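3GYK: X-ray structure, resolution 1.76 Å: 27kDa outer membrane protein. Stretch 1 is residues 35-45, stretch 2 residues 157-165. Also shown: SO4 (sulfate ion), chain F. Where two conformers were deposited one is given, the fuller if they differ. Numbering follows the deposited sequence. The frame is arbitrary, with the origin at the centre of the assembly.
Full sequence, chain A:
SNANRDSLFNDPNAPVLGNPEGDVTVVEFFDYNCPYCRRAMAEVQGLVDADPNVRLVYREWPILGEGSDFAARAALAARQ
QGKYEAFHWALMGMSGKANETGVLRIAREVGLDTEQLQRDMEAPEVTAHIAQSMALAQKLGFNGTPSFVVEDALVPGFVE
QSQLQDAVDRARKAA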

ATOM      1  N   PRO A  35      -5.579   2.265 -12.384  1.00  9.63           N
ATOM      2  CA  PRO A  35      -4.779   1.644 -13.455  1.00  9.15           C
ATOM      3  C   PRO A  35      -3.279   1.877 -13.263  1.00  9.45           C
ATOM      4  O   PRO A  35      -2.460   0.971 -13.505  1.00  9.09           O
ATOM      5  CB  PRO A  35      -5.258   2.362 -14.715  1.00  9.86           C
ATOM      6  CG  PRO A  35      -6.636   2.805 -14.397  1.00 11.81           C
ATOM      7  CD  PRO A  35      -6.663   3.109 -12.931  1.00  9.54           C
ATOM      8  N   TYR A  36      -2.900   3.087 -12.843  1.00  8.75           N
ATOM      9  CA  TYR A  36      -1.477   3.312 -12.622  1.00  8.53           C
ATOM     10  C   TYR A  36      -0.930   2.612 -11.381  1.00  8.94           C
ATOM     11  O   TYR A  36       0.243   2.300 -11.352  1.00  8.98           O
ATOM     12  CB  TYR A  36      -1.141   4.815 -12.598  1.00  8.49           C
ATOM     13  CG  TYR A  36      -0.834   5.427 -13.949  1.00  8.58           C
ATOM     14  CD1 TYR A  36      -1.663   6.400 -14.499  1.00  8.41           C
ATOM     15  CD2 TYR A  36       0.334   5.094 -14.642  1.00  9.00           C
ATOM     16  CE1 TYR A  36      -1.366   6.980 -15.717  1.00  9.57           C
ATOM     17  CE2 TYR A  36       0.647   5.679 -15.849  1.00 10.59           C
ATOM     18  CZ  TYR A  36      -0.199   6.632 -16.379  1.00 10.59           C
ATOM     19  OH  TYR A  36       0.118   7.210 -17.591  1.00  9.76           O
ATOM     20  N   CYS A  37      -1.756   2.402 -10.348  1.00  9.47           N
ATOM     21  CA  CYS A  37      -1.345   1.536  -9.221  1.00 10.46           C
ATOM     22  C   CYS A  37      -1.090   0.112  -9.670  1.00 10.62           C
ATOM     23  O   CYS A  37      -0.110  -0.534  -9.241  1.00 10.96           O
ATOM     24  CB  CYS A  37      -2.404   1.555  -8.118  1.00 10.48           C
ATOM     25  SG  CYS A  37      -2.510   3.180  -7.316  1.00 12.52           S
ATOM     26  N   ARG A  38      -1.971  -0.409 -10.512  1.00 10.32           N
ATOM     27  CA  ARG A  38      -1.782  -1.768 -10.998  1.00 10.55           C
ATOM     28  C   ARG A  38      -0.471  -1.877 -11.808  1.00 10.94           C
ATOM     29  O   ARG A  38       0.252  -2.887 -11.715  1.00 10.86           O
ATOM     30  CB  ARG A  38      -3.009  -2.230 -11.794  1.00 10.68           C
ATOM     31  CG  ARG A  38      -4.246  -2.390 -10.947  1.00 10.60           C
ATOM     32  CD  ARG A  38      -5.419  -3.001 -11.735  1.00 11.73           C
ATOM     33  NE  ARG A  38      -6.524  -3.267 -10.824  1.00 11.93           N
ATOM     34  CZ  ARG A  38      -7.591  -4.001 -11.129  1.00 11.05           C
ATOM     35  NH1 ARG A  38      -7.694  -4.554 -12.325  1.00  9.60           N
ATOM     36  NH2 ARG A  38      -8.544  -4.178 -10.218  1.00 11.45           N
ATOM     37  N   ARG A  39      -0.175  -0.835 -12.594  1.00 10.02           N
ATOM     38  CA  ARG A  39       1.068  -0.730 -13.340  1.00 10.54           C
ATOM     39  C   ARG A  39       2.303  -0.593 -12.418  1.00 10.97           C
ATOM     40  O   ARG A  39       3.374  -1.138 -12.719  1.00 11.46           O
ATOM     41  CB  ARG A  39       0.986   0.474 -14.292  1.00 10.80           C
ATOM     42  CG  ARG A  39       2.081   0.483 -15.323  1.00 12.98           C
ATOM     43  CD  ARG A  39       1.856   1.557 -16.385  1.00 17.48           C
ATOM     44  NE  ARG A  39       3.131   1.918 -17.001  1.00 21.36           N
ATOM     45  CZ  ARG A  39       3.293   2.909 -17.873  1.00 23.80           C
ATOM     46  NH1 ARG A  39       2.244   3.634 -18.255  1.00 24.25           N
ATOM     47  NH2 ARG A  39       4.505   3.171 -18.362  1.00 25.18           N
ATOM     48  N   ALA A  40       2.150   0.143 -11.316  1.00 10.79           N
ATOM     49  CA  ALA A  40       3.247   0.368 -10.373  1.00 10.68           C
ATOM     50  C   ALA A  40       3.611  -0.917  -9.611  1.00 11.16           C
ATOM     51  O   ALA A  40       4.725  -1.032  -9.127  1.00 11.02           O
ATOM     52  CB  ALA A  40       2.893   1.492  -9.366  1.00 11.47           C
HETATM   53  N   MSE A  41       2.689  -1.875  -9.517  1.00 10.60           N
HETATM   54  CA  MSE A  41       2.966  -3.097  -8.721  1.00 10.59           C
HETATM   55  C   MSE A  41       4.266  -3.781  -9.130  1.00 10.66           C
HETATM   56  O   MSE A  41       5.105  -4.069  -8.271  1.00 11.18           O
HETATM   57  CB  MSE A  41       1.795  -4.094  -8.797  1.00 11.49           C
HETATM   58  CG  MSE A  41       2.119  -5.389  -8.104  1.00 11.73           C
HETATM   59 SE   MSE A  41       0.760  -6.709  -8.426  0.80 16.16          SE
HETATM   60  CE  MSE A  41       1.445  -7.451 -10.061  1.00 17.67           C
ATOM     61  N   ALA A  42       4.450  -4.020 -10.431  1.00 10.06           N
ATOM     62  CA  ALA A  42       5.671  -4.673 -10.883  1.00  9.43           C
ATOM     63  C   ALA A  42       6.944  -3.841 -10.650  1.00  9.50           C
ATOM     64  O   ALA A  42       8.022  -4.425 -10.449  1.00  9.09           O
ATOM     65  CB  ALA A  42       5.563  -5.107 -12.353  1.00  9.51           C
ATOM     66  N   GLU A  43       6.811  -2.506 -10.682  1.00  9.12           N
ATOM     67  CA  GLU A  43       7.924  -1.578 -10.440  1.00  9.35           C
ATOM     68  C   GLU A  43       8.361  -1.627  -8.980  1.00 10.11           C
ATOM     69  O   GLU A  43       9.566  -1.726  -8.697  1.00 10.41           O
ATOM     70  CB  GLU A  43       7.523  -0.140 -10.809  1.00  9.85           C
ATOM     71  CG  GLU A  43       6.958  -0.037 -12.237  1.00  9.99           C
ATOM     72  CD  GLU A  43       7.868  -0.650 -13.298  1.00 14.94           C
ATOM     73  OE1 GLU A  43       9.104  -0.445 -13.264  1.00 13.72           O
ATOM     74  OE2 GLU A  43       7.349  -1.352 -14.194  1.00 16.62           O
ATOM     75  N   VAL A  44       7.382  -1.608  -8.088  1.00  9.60           N
ATOM     76  CA  VAL A  44       7.641  -1.683  -6.633  1.00 10.78           C
ATOM     77  C   VAL A  44       8.179  -3.074  -6.269  1.00 11.35           C
ATOM     78  O   VAL A  44       9.204  -3.185  -5.559  1.00 11.22           O
ATOM     79  CB  VAL A  44       6.400  -1.328  -5.803  1.00  9.83           C
ATOM     80  CG1 VAL A  44       6.687  -1.445  -4.292  1.00 11.73           C
ATOM     81  CG2 VAL A  44       5.919   0.099  -6.107  1.00 12.80           C
ATOM     82  N   GLN A  45       7.558  -4.146  -6.793  1.00 11.07           N
ATOM     83  CA  GLN A  45       8.117  -5.500  -6.571  1.00 12.00           C
ATOM     84  C   GLN A  45       9.551  -5.601  -7.076  1.00 11.89           C
ATOM     85  O   GLN A  45      10.416  -6.216  -6.430  1.00 12.05           O
ATOM     86  CB  GLN A  45       7.284  -6.580  -7.270  1.00 13.69           C
ATOM     87  CG  GLN A  45       5.927  -6.855  -6.657  1.00 16.38           C
ATOM     88  CD  GLN A  45       5.161  -7.973  -7.397  1.00 21.76           C
ATOM     89  OE1 GLN A  45       5.357  -8.177  -8.588  1.00 25.93           O
ATOM     90  NE2 GLN A  45       4.284  -8.678  -6.694  1.00 23.52           N
ATOM     91  N   GLY A 157       3.301  10.551  -8.038  1.00  9.88           N
ATOM     92  CA  GLY A 157       2.851  10.058  -9.343  1.00  9.56           C
ATOM     93  C   GLY A 157       3.399   8.681  -9.626  1.00 10.76           C
ATOM     94  O   GLY A 157       4.193   8.140  -8.840  1.00 11.21           O
ATOM     95  N   PHE A 158       2.997   8.140 -10.776  1.00  9.57           N
ATOM     96  CA  PHE A 158       3.552   6.874 -11.236  1.00  9.87           C
ATOM     97  C   PHE A 158       5.052   7.038 -11.512  1.00  9.11           C
ATOM     98  O   PHE A 158       5.475   8.039 -12.081  1.00  9.36           O
ATOM     99  CB  PHE A 158       2.849   6.398 -12.516  1.00  8.94           C
ATOM    100  CG  PHE A 158       3.512   5.182 -13.127  1.00  8.60           C
ATOM    101  CD1 PHE A 158       3.305   3.914 -12.570  1.00  8.99           C
ATOM    102  CD2 PHE A 158       4.349   5.313 -14.227  1.00 10.77           C
ATOM    103  CE1 PHE A 158       3.936   2.789 -13.116  1.00 10.37           C
ATOM    104  CE2 PHE A 158       4.985   4.188 -14.785  1.00 12.01           C
ATOM    105  CZ  PHE A 158       4.774   2.932 -14.224  1.00 11.17           C
ATOM    106  N   VAL A 159       5.848   6.051 -11.101  1.00  9.58           N
ATOM    107  CA  VAL A 159       7.278   5.995 -11.437  1.00  9.60           C
ATOM    108  C   VAL A 159       7.692   4.564 -11.776  1.00  9.60           C
ATOM    109  O   VAL A 159       7.136   3.609 -11.215  1.00  9.78           O
ATOM    110  CB  VAL A 159       8.204   6.531 -10.296  1.00  9.96           C
ATOM    111  CG1 VAL A 159       8.378   8.067 -10.426  1.00 11.23           C
ATOM    112  CG2 VAL A 159       7.681   6.122  -8.900  1.00  8.88           C
ATOM    113  N   GLU A 160       8.663   4.442 -12.685  0.50  9.64           N
ATOM    114  CA  GLU A 160       9.293   3.166 -13.037  0.50  9.84           C
ATOM    115  C   GLU A 160      10.161   2.682 -11.885  0.50  9.72           C
ATOM    116  O   GLU A 160      10.489   3.446 -10.973  0.50  9.23           O
ATOM    117  CB  GLU A 160      10.193   3.334 -14.273  0.50  9.94           C
ATOM    118  CG  GLU A 160       9.473   3.627 -15.567  0.50 12.50           C
ATOM    119  CD  GLU A 160      10.433   3.787 -16.723  0.50 14.77           C
ATOM    120  OE1 GLU A 160      11.562   3.256 -16.649  0.50 16.26           O
ATOM    121  OE2 GLU A 160      10.063   4.455 -17.704  0.50 17.63           O
ATOM    122  N   GLN A 161      10.566   1.418 -11.947  1.00  9.28           N
ATOM    123  CA  GLN A 161      11.537   0.907 -10.974  1.00  9.78           C
ATOM    124  C   GLN A 161      12.853   1.687 -10.970  1.00  9.53           C
ATOM    125  O   GLN A 161      13.364   2.010  -9.898  1.00 10.50           O
ATOM    126  CB  GLN A 161      11.830  -0.558 -11.223  1.00  8.89           C
ATOM    127  CG  GLN A 161      12.918  -1.127 -10.286  1.00  9.00           C
ATOM    128  CD  GLN A 161      13.289  -2.559 -10.661  1.00 12.20           C
ATOM    129  OE1 GLN A 161      12.516  -3.243 -11.335  1.00 13.54           O
ATOM    130  NE2 GLN A 161      14.482  -3.014 -10.244  1.00  9.10           N
ATOM    131  N   SER A 162      13.392   1.987 -12.140  1.00  9.07           N
ATOM    132  CA  SER A 162      14.648   2.750 -12.207  1.00 10.15           C
ATOM    133  C   SER A 162      14.513   4.128 -11.541  1.00  9.19           C
ATOM    134  O   SER A 162      15.456   4.631 -10.960  1.00  8.38           O
ATOM    135  CB  SER A 162      15.150   2.895 -13.647  1.00 10.14           C
ATOM    136  OG  SER A 162      14.195   3.640 -14.385  1.00 13.40           O
ATOM    137  N   GLN A 163      13.323   4.734 -11.615  1.00  9.46           N
ATOM    138  CA  GLN A 163      13.118   6.040 -10.989  1.00  9.08           C
ATOM    139  C   GLN A 163      12.986   5.930  -9.485  1.00  9.38           C
ATOM    140  O   GLN A 163      13.507   6.771  -8.732  1.00  9.21           O
ATOM    141  CB  GLN A 163      11.877   6.723 -11.581  1.00  8.74           C
ATOM    142  CG  GLN A 163      12.038   7.053 -13.054  1.00 10.34           C
ATOM    143  CD  GLN A 163      10.744   7.642 -13.617  1.00 10.36           C
ATOM    144  OE1 GLN A 163       9.719   6.948 -13.719  1.00 10.40           O
ATOM    145  NE2 GLN A 163      10.777   8.937 -13.942  1.00 12.03           N
ATOM    146  N   LEU A 164      12.309   4.880  -9.035  1.00  8.89           N
ATOM    147  CA  LEU A 164      12.259   4.570  -7.609  1.00  9.76           C
ATOM    148  C   LEU A 164      13.694   4.321  -7.090  1.00  9.69           C
ATOM    149  O   LEU A 164      14.075   4.851  -6.044  1.00  9.88           O
ATOM    150  CB  LEU A 164      11.367   3.332  -7.328  1.00  9.46           C
ATOM    151  CG  LEU A 164       9.868   3.680  -7.451  1.00 10.48           C
ATOM    152  CD1 LEU A 164       9.045   2.433  -7.588  1.00 13.00           C
ATOM    153  CD2 LEU A 164       9.383   4.498  -6.249  1.00 12.20           C
ATOM    154  N   GLN A 165      14.473   3.530  -7.825  1.00  9.23           N
ATOM    155  CA  GLN A 165      15.836   3.223  -7.388  1.00  9.33           C
ATOM    156  C   GLN A 165      16.688   4.483  -7.321  1.00  9.60           C
ATOM    157  O   GLN A 165      17.471   4.652  -6.380  1.00  8.90           O
ATOM    158  CB  GLN A 165      16.488   2.161  -8.287  1.00  9.86           C
ATOM    159  CG  GLN A 165      17.838   1.644  -7.790  1.00 10.11           C
ATOM    160  CD  GLN A 165      17.674   0.813  -6.526  1.00 11.76           C
ATOM    161  OE1 GLN A 165      17.174  -0.312  -6.584  1.00 11.70           O
ATOM    162  NE2 GLN A 165      18.065   1.372  -5.379  1.00  9.00           N
TER
HETATM  163  S   SO4 F 174      -1.860   3.238 -17.691  0.50 47.35           S
HETATM  164  O1  SO4 F 174      -1.486   4.485 -18.354  0.50 46.51           O
HETATM  165  O2  SO4 F 174      -3.232   2.885 -18.042  0.50 46.04           O
HETATM  166  O3  SO4 F 174      -0.924   2.197 -18.114  0.50 45.94           O
HETATM  167  O4  SO4 F 174      -1.804   3.401 -16.243  0.50 46.35           O
HETATM  168  O   HOH W   1      10.495  -3.261 -13.511  1.00 28.27           O

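Stretch 1 is helical throughout. Stretch 2 begins as an extended loop and turns into a helix at Gln161, with Glu160 at the N-cap position. The two helix axes come within 9.0 Å and their directions differ by 54°. Together the stretches bury 439 Å².

Pro35 makes no contact with stretch 2, but its O accepts the helical hydrogen bond from Arg39 N. Tyr36 is the first residue to meet the loop. Its CD2 lies 3.5 Å from CG of Phe158. The ring planes are inclined at 38°, an oblique apolar contact. A sulfate, probably from the crystallisation liquor, sits over one face of the Tyr36 ring. Cys37 points away, and Arg38 is out of reach.

Arg39 extends past Phe158, and its NE is 3.4 Å from Phe158 CZ. Phe158 CE2 lies over one face of the Arg39 guanidinium, and the sulfate O3 lies at its edge. Arg39 NH1 donates a weak hydrogen bond to O3 of SO4, at 3.5 Å.

Ala40 is small and buried. Its CB packs 4.0 Å from Phe158 CD1, so Phe158 lies against the helix surface formed with Tyr36 and Arg39. Met41, a selenomethionine, points away.

Glu43 makes the main polar link. Its CA is 4.4 Å from that of Gln161, so the backbones are close here. Glu43 OE1 accepts a hydrogen bond from Gln161 N at 2.7 Å. Amides in the first turn of a helix lack helical carbonyl partners, and the carboxylate supplies an acceptor. Water 1 also bridges the pair, donating to Glu43 OE1 at 3.2 Å and to Gln161 OE1 at 3.0 Å. The CB of Glu43 lies 3.8 Å from Val159 O.

Val44 closes the contact. Its CG2 meets Leu164 CD1 at 4.2 Å, a buried apolar pairing between the helices.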